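Local structure of ORF14 (Streptomyces clavuligerus, 2WPX) at residues R51-P54 / P55-L59; L161-R165 / H166-A170; S255-T258 / G259-A262; I314-N317 / A318-F322. The protein is a tandem GCN5-related N-acetyltransferase of the clavulanic acid pathway that binds acetyl-CoA and probably acts as an acyltransferase. All coordinates share one frame; numbering follows the deposited sequence.

Interaction 1 (R51-P54 / P55-L59); sequences RFAP and PATAL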
loop_
_atom_site.group_PDB
_atom_site.type_symbol
_atom_site.label_atom_id
_atom_site.label_comp_id
_atom_site.label_asym_id
_atom_site.label_seq_id
_atom_site.Cartn_x
_atom_site.Cartn_y
_atom_site.Cartn_z
ATOM N N ARG A 51 -3.661 -5.265 -15.145
ATOM C CA ARG A 51 -4.722 -4.895 -16.057
ATOM C C ARG A 51 -5.377 -3.556 -15.675
ATOM O O ARG A 51 -5.882 -2.797 -16.524
ATOM C CB ARG A 51 -5.753 -6.021 -16.090
ATOM C CG ARG A 51 -5.168 -7.418 -16.507
ATOM C CD ARG A 51 -6.249 -8.350 -17.146
ATOM N NE ARG A 51 -7.166 -8.826 -16.121
ATOM C CZ ARG A 51 -8.451 -9.134 -16.299
ATOM N NH1 ARG A 51 -9.055 -9.006 -17.488
ATOM N NH2 ARG A 51 -9.145 -9.558 -15.256
ATOM N N PHE A 52 -5.334 -3.285 -14.371
ATOM C CA PHE A 52 -6.105 -2.215 -13.751
ATOM C C PHE A 52 -5.206 -1.367 -12.898
ATOM O O PHE A 52 -4.869 -1.745 -11.792
ATOM C CB PHE A 52 -7.202 -2.794 -12.882
ATOM C CG PHE A 52 -8.062 -3.775 -13.590
ATOM C CD1 PHE A 52 -7.963 -5.114 -13.318
ATOM C CD2 PHE A 52 -8.990 -3.348 -14.528
ATOM C CE1 PHE A 52 -8.815 -6.040 -14.001
ATOM C CE2 PHE A 52 -9.801 -4.237 -15.188
ATOM C CZ PHE A 52 -9.713 -5.593 -14.922
ATOM N N ALA A 53 -4.824 -0.219 -13.435
ATOM C CA ALA A 53 -3.896 0.607 -12.763
ATOM C C ALA A 53 -4.673 1.655 -11.989
ATOM O O ALA A 53 -5.885 1.897 -12.230
ATOM C CB ALA A 53 -2.912 1.270 -13.770
ATOM N N PRO A 54 -3.972 2.293 -11.047
ATOM C CA PRO A 54 -4.576 3.365 -10.269
ATOM C C PRO A 54 -4.788 4.525 -11.198
ATOM O O PRO A 54 -4.204 4.580 -12.321
ATOM C CB PRO A 54 -3.534 3.729 -9.212
ATOM C CG PRO A 54 -2.192 3.002 -9.627
ATOM C CD PRO A 54 -2.598 1.939 -10.656
ATOM N N PRO A 55 -5.647 5.434 -10.747
ATOM C CA PRO A 55 -6.078 6.553 -11.479
ATOM C C PRO A 55 -4.929 7.367 -12.062
ATOM O O PRO A 55 -3.907 7.605 -11.412
ATOM C CB PRO A 55 -6.853 7.336 -10.421
ATOM C CG PRO A 55 -7.427 6.213 -9.567
ATOM C CD PRO A 55 -6.351 5.307 -9.452
ATOM N N ALA A 56 -5.161 7.807 -13.293
ATOM C CA ALA A 56 -4.242 8.675 -13.988
ATOM C C ALA A 56 -2.847 8.138 -13.813
ATOM O O ALA A 56 -1.930 8.876 -13.552
ATOM C CB ALA A 56 -4.331 10.105 -13.429
ATOM N N THR A 57 -2.676 6.836 -13.957
ATOM C CA THR A 57 -1.336 6.389 -13.944
ATOM C C THR A 57 -1.118 5.306 -14.976
ATOM O O THR A 57 -1.997 4.437 -15.176
ATOM C CB THR A 57 -0.908 6.056 -12.528
ATOM O OG1 THR A 57 -1.120 4.684 -12.257
ATOM C CG2 THR A 57 -1.708 6.853 -11.560
ATOM N N ALA A 58 0.039 5.365 -15.636
ATOM C CA ALA A 58 0.425 4.342 -16.609
ATOM C C ALA A 58 1.315 3.332 -15.908
ATOM O O ALA A 58 1.994 3.695 -14.963
ATOM C CB ALA A 58 1.171 4.981 -17.769
ATOM N N LEU A 59 1.343 2.093 -16.386
ATOM C CA LEU A 59 2.302 1.068 -15.929
ATOM C C LEU A 59 3.256 0.664 -17.031
ATOM O O LEU A 59 2.882 0.640 -18.207
ATOM C CB LEU A 59 1.605 -0.193 -15.474
ATOM C CG LEU A 59 0.370 0.070 -14.625
ATOM C CD1 LEU A 59 -0.405 -1.181 -14.521
ATOM C CD2 LEU A 59 0.832 0.536 -13.215
#
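Pro54 and Thr57 meet with their side chains crossing at about a right angle, the threonine hydroxyl lying across the outer end of the proline ring. Thr57 OG1 comes within 3.3 Å of Pro54 CG and at the same time donates a hydrogen bond to Pro54 O at 3.1 Å. The hydroxyl approaches from above the carbonyl plane, 52° out of it, and so does not lie on a lone pair. Thr57 N adds a weak bond to Pro54 O at 3.2 Å. One residue earlier, Ala53 directs its methyl group toward the strand, where Leu59 closes over it: Ala53 CB is 3.6 Å from Leu59 CD1 and also 3.6 Å from Thr57 O. Leu59 has CG anti to its carbonyl carbon (chi1 -43°), which turns the isobutyl group back over the alanine. Pro54 and Pro55 also pack on Met227 and Phe224 of helix 222-230, in the second half of the chain. Between Pro54 and Thr57 the backbone makes a tight reversal with Ala56 at positive phi, at most a distorted relative of a type II turn. It leads from helix 43-51 into strand 57-66, which corresponds to the alpha2-beta2 connection of the GNAT fold.

Interaction 2 (L161-R165 / H166-A170); sequences LDLDR and HDPLA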
loop_
_atom_site.group_PDB
_atom_site.type_symbol
_atom_site.label_atom_id
_atom_site.label_comp_id
_atom_site.label_asym_id
_atom_site.label_seq_id
_atom_site.Cartn_x
_atom_site.Cartn_y
_atom_site.Cartn_z
ATOM N N LEU A 161 -1.252 -6.179 13.813
ATOM C CA LEU A 161 -2.108 -6.634 14.879
ATOM C C LEU A 161 -2.433 -8.094 14.634
ATOM O O LEU A 161 -2.929 -8.468 13.574
ATOM C CB LEU A 161 -3.389 -5.834 14.894
ATOM C CG LEU A 161 -4.521 -6.379 15.806
ATOM C CD1 LEU A 161 -4.137 -6.401 17.308
ATOM C CD2 LEU A 161 -5.838 -5.615 15.549
ATOM N N ASP A 162 -2.140 -8.913 15.625
ATOM C CA ASP A 162 -2.426 -10.300 15.579
ATOM C C ASP A 162 -3.479 -10.591 16.632
ATOM O O ASP A 162 -3.195 -10.669 17.833
ATOM C CB ASP A 162 -1.152 -11.044 15.893
ATOM C CG ASP A 162 -1.326 -12.522 15.968
ATOM O OD1 ASP A 162 -2.453 -13.056 16.124
ATOM O OD2 ASP A 162 -0.276 -13.173 15.896
ATOM N N LEU A 163 -4.694 -10.786 16.158
ATOM C CA LEU A 163 -5.826 -11.049 16.999
ATOM C C LEU A 163 -5.688 -12.298 17.884
ATOM O O LEU A 163 -6.420 -12.412 18.851
ATOM C CB LEU A 163 -7.086 -11.143 16.146
ATOM C CG LEU A 163 -7.780 -9.836 15.750
ATOM C CD1 LEU A 163 -6.788 -8.810 15.386
ATOM C CD2 LEU A 163 -8.669 -10.159 14.544
ATOM N N ASP A 164 -4.807 -13.236 17.541
ATOM C CA ASP A 164 -4.534 -14.374 18.436
ATOM C C ASP A 164 -3.622 -13.986 19.589
ATOM O O ASP A 164 -3.422 -14.753 20.518
ATOM C CB ASP A 164 -3.830 -15.533 17.718
ATOM C CG ASP A 164 -4.756 -16.345 16.850
ATOM O OD1 ASP A 164 -4.222 -16.982 15.900
ATOM O OD2 ASP A 164 -5.991 -16.321 17.080
ATOM N N ARG A 165 -3.016 -12.818 19.500
ATOM C CA ARG A 165 -2.165 -12.339 20.584
ATOM C C ARG A 165 -2.928 -11.302 21.410
ATOM O O ARG A 165 -2.761 -11.218 22.601
ATOM C CB ARG A 165 -0.902 -11.725 20.010
ATOM C CG ARG A 165 0.099 -11.307 21.026
ATOM C CD ARG A 165 0.635 -9.923 20.694
ATOM N NE ARG A 165 1.749 -9.921 19.740
ATOM C CZ ARG A 165 3.035 -10.013 20.097
ATOM N NH1 ARG A 165 3.376 -10.149 21.378
ATOM N NH2 ARG A 165 3.993 -9.986 19.172
ATOM N N HIS A 166 -3.769 -10.499 20.776
ATOM C CA HIS A 166 -4.441 -9.438 21.528
ATOM C C HIS A 166 -5.795 -9.177 20.900
ATOM O O HIS A 166 -5.883 -8.963 19.720
ATOM C CB HIS A 166 -3.626 -8.143 21.554
ATOM C CG HIS A 166 -4.396 -6.973 22.109
ATOM N ND1 HIS A 166 -4.852 -6.932 23.414
ATOM C CD2 HIS A 166 -4.841 -5.832 21.525
ATOM C CE1 HIS A 166 -5.519 -5.810 23.614
ATOM N NE2 HIS A 166 -5.528 -5.126 22.481
ATOM N N ASP A 167 -6.858 -9.229 21.679
ATOM C CA ASP A 167 -8.181 -8.959 21.096
ATOM C C ASP A 167 -8.691 -7.540 21.371
ATOM O O ASP A 167 -9.165 -7.270 22.445
ATOM C CB ASP A 167 -9.182 -10.007 21.595
ATOM C CG ASP A 167 -10.596 -9.720 21.132
ATOM O OD1 ASP A 167 -11.478 -10.350 21.745
ATOM O OD2 ASP A 167 -10.830 -8.858 20.224
ATOM N N PRO A 168 -8.586 -6.616 20.404
ATOM C CA PRO A 168 -9.005 -5.268 20.801
ATOM C C PRO A 168 -10.505 -5.168 21.064
ATOM O O PRO A 168 -11.002 -4.148 21.562
ATOM C CB PRO A 168 -8.631 -4.408 19.601
ATOM C CG PRO A 168 -8.595 -5.335 18.464
ATOM C CD PRO A 168 -8.242 -6.703 18.984
ATOM N N LEU A 169 -11.253 -6.195 20.715
ATOM C CA LEU A 169 -12.679 -6.027 20.859
ATOM C C LEU A 169 -13.144 -6.819 22.100
ATOM O O LEU A 169 -14.312 -7.031 22.301
ATOM C CB LEU A 169 -13.391 -6.427 19.558
ATOM C CG LEU A 169 -13.400 -5.440 18.374
ATOM C CD1 LEU A 169 -13.594 -6.201 17.040
ATOM C CD2 LEU A 169 -14.564 -4.497 18.560
ATOM N N ALA A 170 -12.203 -7.240 22.943
ATOM C CA ALA A 170 -12.615 -8.014 24.138
ATOM C C ALA A 170 -13.571 -7.212 25.047
ATOM O O ALA A 170 -14.383 -7.817 25.688
ATOM C CB ALA A 170 -11.401 -8.536 24.963
#
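His166 sets a ring edge near Leu161 just after the strand ends. Its CB lies next to the Arg165 carbonyl, 3.4 Å from Arg165 O, and with chi1 at 170° CG extends away from its own backbone N. From there the imidazole runs out between two neighbours. CD2, on one edge, has Leu161 CD1 near the ring plane at 4.3 Å and Leu320 O close by, while Pro168 N lies over one face near the rim. The backbone of His166 is fixed on both sides. His166 N donates to Asp162 O (3.0 Å, 149°) in the carbonyl plane, and His166 O receives a CA-H...O contact from Leu163 CA at 3.4 Å. Asp162 O also accepts from Arg165 N, while Asp162 OD1 takes Asp164 N at 2.8 Å, an Asx turn. A second Asx turn joins Leu169 N to Asp167 OD2 (2.7 Å) within a type I beta turn. Leu161 and Pro168 meet tip to tip, CD2 to CG at 4.0 Å, and Pro168 in turn packs on Leu286 and Leu289 of helix 280-295. Asp164 and Arg165 form salt bridges with Arg300 and Glu323, respectively. Carboxylates and one doubly used carbonyl thus take up backbone N-H groups of the loop beyond the strand, and Leu163, Pro168 and Leu169 pack apolar groups on helix 280-295.

Interaction 3 (S255-T258 / G259-A262); sequences SKTT and GNPA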
loop_
_atom_site.group_PDB
_atom_site.type_symbol
_atom_site.label_atom_id
_atom_site.label_comp_id
_atom_site.label_asym_id
_atom_site.label_seq_id
_atom_site.Cartn_x
_atom_site.Cartn_y
_atom_site.Cartn_z
ATOM N N SER A 255 -9.365 -3.269 3.680
ATOM C CA SER A 255 -9.321 -3.794 2.349
ATOM C C SER A 255 -8.980 -5.271 2.542
ATOM O O SER A 255 -8.178 -5.628 3.402
ATOM C CB SER A 255 -8.203 -3.023 1.604
ATOM O OG SER A 255 -7.974 -3.544 0.338
ATOM N N LYS A 256 -9.596 -6.152 1.778
ATOM C CA LYS A 256 -9.368 -7.601 1.970
ATOM C C LYS A 256 -9.206 -8.204 0.583
ATOM O O LYS A 256 -10.056 -7.980 -0.256
ATOM C CB LYS A 256 -10.592 -8.222 2.633
ATOM C CG LYS A 256 -10.642 -9.737 2.606
ATOM C CD LYS A 256 -9.957 -10.249 3.904
ATOM C CE LYS A 256 -9.264 -11.631 3.727
ATOM N NZ LYS A 256 -8.275 -11.627 2.569
ATOM N N THR A 257 -8.116 -8.942 0.342
ATOM C CA THR A 257 -7.887 -9.657 -0.946
ATOM C C THR A 257 -8.728 -10.954 -1.082
ATOM O O THR A 257 -9.267 -11.493 -0.100
ATOM C CB THR A 257 -6.389 -9.927 -1.238
ATOM O OG1 THR A 257 -5.828 -10.677 -0.166
ATOM C CG2 THR A 257 -5.566 -8.666 -1.358
ATOM N N THR A 258 -8.905 -11.417 -2.317
ATOM C CA THR A 258 -9.541 -12.692 -2.532
ATOM C C THR A 258 -8.766 -13.774 -1.772
ATOM O O THR A 258 -9.336 -14.550 -1.034
ATOM C CB THR A 258 -9.673 -13.043 -4.045
ATOM O OG1 THR A 258 -10.581 -12.145 -4.670
ATOM C CG2 THR A 258 -10.245 -14.468 -4.249
ATOM N N GLY A 259 -7.462 -13.808 -1.942
ATOM C CA GLY A 259 -6.619 -14.823 -1.298
ATOM C C GLY A 259 -6.298 -14.447 0.150
ATOM O O GLY A 259 -6.491 -13.286 0.566
ATOM N N ASN A 260 -5.778 -15.428 0.902
ATOM C CA ASN A 260 -5.263 -15.195 2.247
ATOM C C ASN A 260 -6.371 -14.830 3.214
ATOM O O ASN A 260 -6.422 -13.695 3.660
ATOM C CB ASN A 260 -4.242 -14.031 2.224
ATOM C CG ASN A 260 -3.088 -14.304 1.300
ATOM O OD1 ASN A 260 -2.606 -13.407 0.602
ATOM N ND2 ASN A 260 -2.614 -15.556 1.295
ATOM N N PRO A 261 -7.253 -15.783 3.546
ATOM C CA PRO A 261 -8.400 -15.517 4.424
ATOM C C PRO A 261 -8.029 -14.942 5.788
ATOM O O PRO A 261 -8.883 -14.360 6.464
ATOM C CB PRO A 261 -9.028 -16.907 4.630
ATOM C CG PRO A 261 -8.502 -17.767 3.424
ATOM C CD PRO A 261 -7.161 -17.201 3.098
ATOM N N ALA A 262 -6.812 -15.185 6.236
ATOM C CA ALA A 262 -6.341 -14.719 7.530
ATOM C C ALA A 262 -5.727 -13.314 7.521
ATOM O O ALA A 262 -5.324 -12.823 8.559
ATOM C CB ALA A 262 -5.278 -15.750 8.106
#
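Lys256 curls its ammonium group into the loop that follows it, where Gly259 and Asn260 present carbonyl oxygens. Charge-assisted hydrogen bonds dominate. Lys256 NZ donates to Asn260 O at 3.0 Å, from above that carbonyl plane, and to Thr257 O at 2.9 Å, tilted 27° from the plane. A third bond, to Gly259 O at 3.2 Å, is weak. Bends at chi2 (91°) and chi4 carry the nitrogen back to these three oxygens, which lie on both arms of the turn. Within the loop, a neutral bond runs from Thr257 OG1 to Gly259 O at 2.8 Å, with the hydroxyl placed between its own backbone N and carbonyl carbon (chi1 57°). Gly259 O is therefore gripped by a hydroxyl and, more loosely, by the ammonium. Van der Waals contact comes from the lysine methylene next to the charge, Lys256 CE to Asn260 O at 3.5 Å. Outside the loop, Thr258 OG1 bonds to Gly232 O, while Thr257 touches Asp45 and Thr258 touches Val44, both on helix 43-51 in the N-terminal half. Strands 247-256 and 263-271 are antiparallel neighbours, so this is the connecting loop of a beta hairpin in the second GNAT unit, drawn together by a lysine at the end of its first strand.

Interaction 4 (I314-N317 / A318-F322); sequences IAVN and AALGF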
loop_
_atom_site.group_PDB
_atom_site.type_symbol
_atom_site.label_atom_id
_atom_site.label_comp_id
_atom_site.label_asym_id
_atom_site.label_seq_id
_atom_site.Cartn_x
_atom_site.Cartn_y
_atom_site.Cartn_z
ATOM N N ILE A 314 -0.978 6.930 15.502
ATOM C CA ILE A 314 -0.098 5.916 16.112
ATOM C C ILE A 314 -0.569 5.576 17.557
ATOM O O ILE A 314 -0.650 4.412 17.980
ATOM C CB ILE A 314 1.349 6.394 16.115
ATOM C CG1 ILE A 314 1.913 6.326 14.666
ATOM C CG2 ILE A 314 2.151 5.534 17.037
ATOM C CD1 ILE A 314 3.368 6.861 14.503
ATOM N N ALA A 315 -0.881 6.608 18.325
ATOM C CA ALA A 315 -1.400 6.403 19.681
ATOM C C ALA A 315 -2.694 5.596 19.642
ATOM O O ALA A 315 -2.901 4.676 20.417
ATOM C CB ALA A 315 -1.599 7.727 20.339
ATOM N N VAL A 316 -3.555 5.879 18.683
ATOM C CA VAL A 316 -4.733 5.035 18.530
ATOM C C VAL A 316 -4.461 3.592 18.133
ATOM O O VAL A 316 -5.095 2.673 18.671
ATOM C CB VAL A 316 -5.724 5.646 17.584
ATOM C CG1 VAL A 316 -6.887 4.683 17.370
ATOM C CG2 VAL A 316 -6.249 6.954 18.224
ATOM N N ASN A 317 -3.535 3.374 17.213
ATOM C CA ASN A 317 -3.278 2.040 16.701
ATOM C C ASN A 317 -2.673 1.167 17.799
ATOM O O ASN A 317 -3.135 0.044 18.004
ATOM C CB ASN A 317 -2.385 2.080 15.427
ATOM C CG ASN A 317 -3.172 2.424 14.191
ATOM O OD1 ASN A 317 -4.366 2.115 14.120
ATOM N ND2 ASN A 317 -2.537 3.115 13.227
ATOM N N ALA A 318 -1.709 1.738 18.536
ATOM C CA ALA A 318 -1.043 1.081 19.661
ATOM C C ALA A 318 -2.006 0.651 20.747
ATOM O O ALA A 318 -1.974 -0.521 21.180
ATOM C CB ALA A 318 0.084 1.993 20.270
ATOM N N ALA A 319 -2.872 1.567 21.187
ATOM C CA ALA A 319 -3.934 1.207 22.186
ATOM C C ALA A 319 -4.676 -0.007 21.703
ATOM O O ALA A 319 -5.227 -0.741 22.489
ATOM C CB ALA A 319 -4.964 2.355 22.373
ATOM N N LEU A 320 -4.741 -0.198 20.400
ATOM C CA LEU A 320 -5.603 -1.261 19.886
ATOM C C LEU A 320 -4.831 -2.584 19.735
ATOM O O LEU A 320 -5.390 -3.567 19.273
ATOM C CB LEU A 320 -6.177 -0.871 18.517
ATOM C CG LEU A 320 -7.552 -0.181 18.463
ATOM C CD1 LEU A 320 -7.497 1.035 19.336
ATOM C CD2 LEU A 320 -7.924 0.191 17.051
ATOM N N GLY A 321 -3.534 -2.598 20.080
ATOM C CA GLY A 321 -2.747 -3.823 19.943
ATOM C C GLY A 321 -1.828 -3.835 18.709
ATOM O O GLY A 321 -1.061 -4.794 18.510
ATOM N N PHE A 322 -1.901 -2.800 17.869
ATOM C CA PHE A 322 -1.007 -2.753 16.727
ATOM C C PHE A 322 0.463 -2.624 17.229
ATOM O O PHE A 322 0.728 -1.850 18.134
ATOM C CB PHE A 322 -1.368 -1.632 15.736
ATOM C CG PHE A 322 -2.447 -1.998 14.738
ATOM C CD1 PHE A 322 -3.786 -1.671 14.978
ATOM C CD2 PHE A 322 -2.124 -2.643 13.555
ATOM C CE1 PHE A 322 -4.762 -1.959 14.068
ATOM C CE2 PHE A 322 -3.093 -2.956 12.609
ATOM C CZ PHE A 322 -4.420 -2.637 12.860
#
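The Phe322 ring turns an edge to Asn317, whose backbone oxygen lies in the ring plane 3.5 Å from Phe322 CD1, while the Asn317 amide and the ring stand 57° apart. Asn317 OD1 lies over one face near the rim, 3.9 Å from Phe322 CD1. The ring also touches Val302 and Thr304 of strand 301-307 and Gln159 and Leu161 of strand 149-162, and the amide makes weak hydrogen bonds to Asn306 and Gln266. This is the C-terminal end of helix 311-319, finished by a Schellman motif in what corresponds to the alpha4-beta6 connection of a GNAT unit. The last helical bonds are nearly straight: Ala318 N donates to Ile314 O at 2.9 Å (172°), and Ala319 N to Ala315 O at 3.2 Å. Gly321 then leaves the helix with positive phi (102°), a conformation in which a CB would press on the preceding carbonyl. The motif's two backward bonds run from Gly321 N to Ala318 O (2.8 Å) and from Phe322 N to Asn317 O (3.1 Å), the latter reaching the oxygen from above its carbonyl plane. Asn317 O therefore serves both as cap acceptor and as neighbour of the ring edge. Phe322 carries CG anti to its carbonyl carbon, which turns the ring edge to Asn317 O. On another side of the helix, Val316 and Leu320 run side by side in the same direction over Lys285 of helix 280-295, with Val316 CG1 4.2 Å from Leu320 CD1.

The four contacts follow one another along the chain, each where a helix or strand ends or begins. Interactions 2 and 4 have centres 11 Å apart and touch: Pro168 CB is 3.4 Å from Leu320 O, and Leu161 N lies beside the Phe322 ring. Strand 149-162, which opens interaction 2, runs between strands 301-307 and 323-334, so strands from the two halves of the chain are interleaved here. Interaction 3 lies about 18 Å from interaction 2, centre to centre, and Arg300 pairs with residues of both. The centres of interactions 1 and 2 are about 36 Å apart, across the chain's centre, yet the prolines of interaction 1 rest on helix 222-230, another link between the halves.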